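Local coordinates for protein polyketide synthase (Lyngbya majuscula 19L, PDB 3QIT) that acts as the decarboxylating thioesterase domain of curacin A biosynthesis, forming the terminal alkene, probably as it releases the chain by hydrolysis, at residues C31-L36 and P59-H64. Residues are numbered along the deposited sequence; the frame is centred on the assembly and turned at random.
Sequences CIHGIL and PDLFGH
Past Ile32 and Pro59, where strands 28-32 and 55-59 end side by side, the two chains run on as loops, their CA atoms 6.8 Å apart at that pair. Ile32 CD1 packs on Pro59 CG at 3.9 Å. A water bridges the chains here: it donates to Cys31 O and Pro59 O and accepts from His33 N. Two histidines, one from each loop, carry the direct hydrogen bonds. CG of His33 lies between the backbone N and the carbonyl carbon (chi1 67°), and this puts the ring across toward Leu61. Its NE2 accepts a nearly straight bond from Leu61 N, 3.0 Å away and tilted from the ring plane. ND1 donates to Gly34 O, which lies in the ring plane, at 2.8 Å. The two bonds hold the rotation of the ring, and are consistent with a neutral ring protonated on ND1. An alanine in place of His33 would probably leave Leu61 N without its acceptor and open a gap beside the His64 ring. His64 makes the matching pair of bonds from the other loop. Its NE2 accepts from Leu36 N, in the ring plane but more bent (145°), while ND1 donates to Phe62 O within the type II turn 61-64, from above that carbonyl plane. The two rings meet obliquely, His33 CE1 lying 3.5 Å from His64 CD2. Leu61 packs its CG against the NE2-CE1 side of His33, and Ile35 CD1 touches the edge of His64. Both loops follow C-terminal ends of parallel strands, the edge where the active site of the alpha/beta hydrolase fold lies; the loop after strand 28-32 corresponds to the oxyanion-hole region of relatives. Met104 of helix 104-115 touches Ile35 and Leu61, helix 78-91 packs on Ile32 and Leu61, and strand 14-21 lies against Pro59.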
# COMPACT_ATOMS: atom_id res chain seq x y z
N CYS B 31 7.53 -21.93 3.80
CA CYS B 31 6.28 -22.18 3.05
C CYS B 31 5.35 -20.95 3.19
O CYS B 31 5.10 -20.49 4.30
CB CYS B 31 5.52 -23.36 3.64
SG CYS B 31 6.49 -24.90 3.63
N ILE B 32 4.84 -20.47 2.06
CA ILE B 32 3.97 -19.29 2.02
C ILE B 32 2.56 -19.73 1.57
O ILE B 32 2.37 -20.19 0.41
CB ILE B 32 4.53 -18.18 1.06
CG1 ILE B 32 6.02 -17.90 1.33
CG2 ILE B 32 3.68 -16.88 1.16
CD1 ILE B 32 6.33 -17.38 2.73
N HIS B 33 1.59 -19.62 2.48
CA HIS B 33 0.19 -19.98 2.18
C HIS B 33 -0.49 -18.97 1.24
O HIS B 33 0.04 -17.92 0.98
CB HIS B 33 -0.64 -20.13 3.49
CG HIS B 33 -0.85 -18.86 4.25
ND1 HIS B 33 -1.80 -17.94 3.87
CD2 HIS B 33 -0.25 -18.34 5.35
CE1 HIS B 33 -1.79 -16.91 4.72
NE2 HIS B 33 -0.86 -17.13 5.62
N GLY B 34 -1.67 -19.34 0.73
CA GLY B 34 -2.43 -18.45 -0.16
C GLY B 34 -3.50 -17.68 0.59
O GLY B 34 -3.63 -17.75 1.82
N ILE B 35 -4.30 -16.94 -0.18
CA ILE B 35 -5.24 -16.00 0.42
C ILE B 35 -6.28 -16.74 1.26
O ILE B 35 -6.77 -17.82 0.88
CB ILE B 35 -5.91 -15.11 -0.68
CG1 ILE B 35 -6.56 -13.87 -0.07
CG2 ILE B 35 -6.93 -15.88 -1.51
CD1 ILE B 35 -5.59 -12.87 0.42
N LEU B 36 -6.62 -16.13 2.39
CA LEU B 36 -7.58 -16.64 3.38
C LEU B 36 -7.10 -17.83 4.18
O LEU B 36 -7.74 -18.21 5.15
CB LEU B 36 -8.95 -16.93 2.76
CG LEU B 36 -9.56 -15.77 2.01
CD1 LEU B 36 -10.96 -16.16 1.59
CD2 LEU B 36 -9.55 -14.50 2.84
N PRO B 59 4.92 -18.74 7.91
CA PRO B 59 4.36 -17.52 8.53
C PRO B 59 2.90 -17.39 8.18
O PRO B 59 2.47 -17.77 7.08
CB PRO B 59 5.13 -16.38 7.85
CG PRO B 59 5.64 -16.96 6.59
CD PRO B 59 5.89 -18.41 6.84
N ASP B 60 2.12 -16.86 9.13
CA ASP B 60 0.78 -16.38 8.79
C ASP B 60 0.97 -15.00 8.13
O ASP B 60 1.59 -14.09 8.70
CB ASP B 60 -0.06 -16.18 10.06
CG ASP B 60 -0.51 -17.48 10.74
OD1 ASP B 60 -0.83 -18.49 10.07
OD2 ASP B 60 -0.56 -17.49 11.99
N LEU B 61 0.41 -14.80 6.95
CA LEU B 61 0.45 -13.47 6.34
C LEU B 61 -0.37 -12.51 7.20
O LEU B 61 -1.28 -12.96 7.92
CB LEU B 61 -0.08 -13.53 4.90
CG LEU B 61 0.77 -14.37 3.93
CD1 LEU B 61 0.06 -14.44 2.57
CD2 LEU B 61 2.20 -13.79 3.81
N PHE B 62 -0.05 -11.21 7.19
CA PHE B 62 -0.83 -10.26 8.01
C PHE B 62 -2.31 -10.38 7.68
O PHE B 62 -2.69 -10.64 6.53
CB PHE B 62 -0.39 -8.81 7.80
CG PHE B 62 0.92 -8.45 8.49
CD1 PHE B 62 1.10 -8.70 9.85
CD2 PHE B 62 1.93 -7.84 7.78
CE1 PHE B 62 2.35 -8.36 10.49
CE2 PHE B 62 3.15 -7.49 8.39
CZ PHE B 62 3.36 -7.75 9.75
N GLY B 63 -3.14 -10.26 8.72
CA GLY B 63 -4.58 -10.46 8.58
C GLY B 63 -5.06 -11.91 8.53
O GLY B 63 -6.26 -12.15 8.47
N HIS B 64 -4.13 -12.87 8.55
CA HIS B 64 -4.47 -14.29 8.43
C HIS B 64 -4.00 -15.00 9.69
O HIS B 64 -3.09 -14.54 10.38
CB HIS B 64 -3.70 -14.94 7.27
CG HIS B 64 -4.12 -14.45 5.91
ND1 HIS B 64 -3.81 -13.19 5.42
CD2 HIS B 64 -4.79 -15.08 4.92
CE1 HIS B 64 -4.29 -13.07 4.20
NE2 HIS B 64 -4.90 -14.20 3.87
O HOH W 1 2.57 -19.84 5.24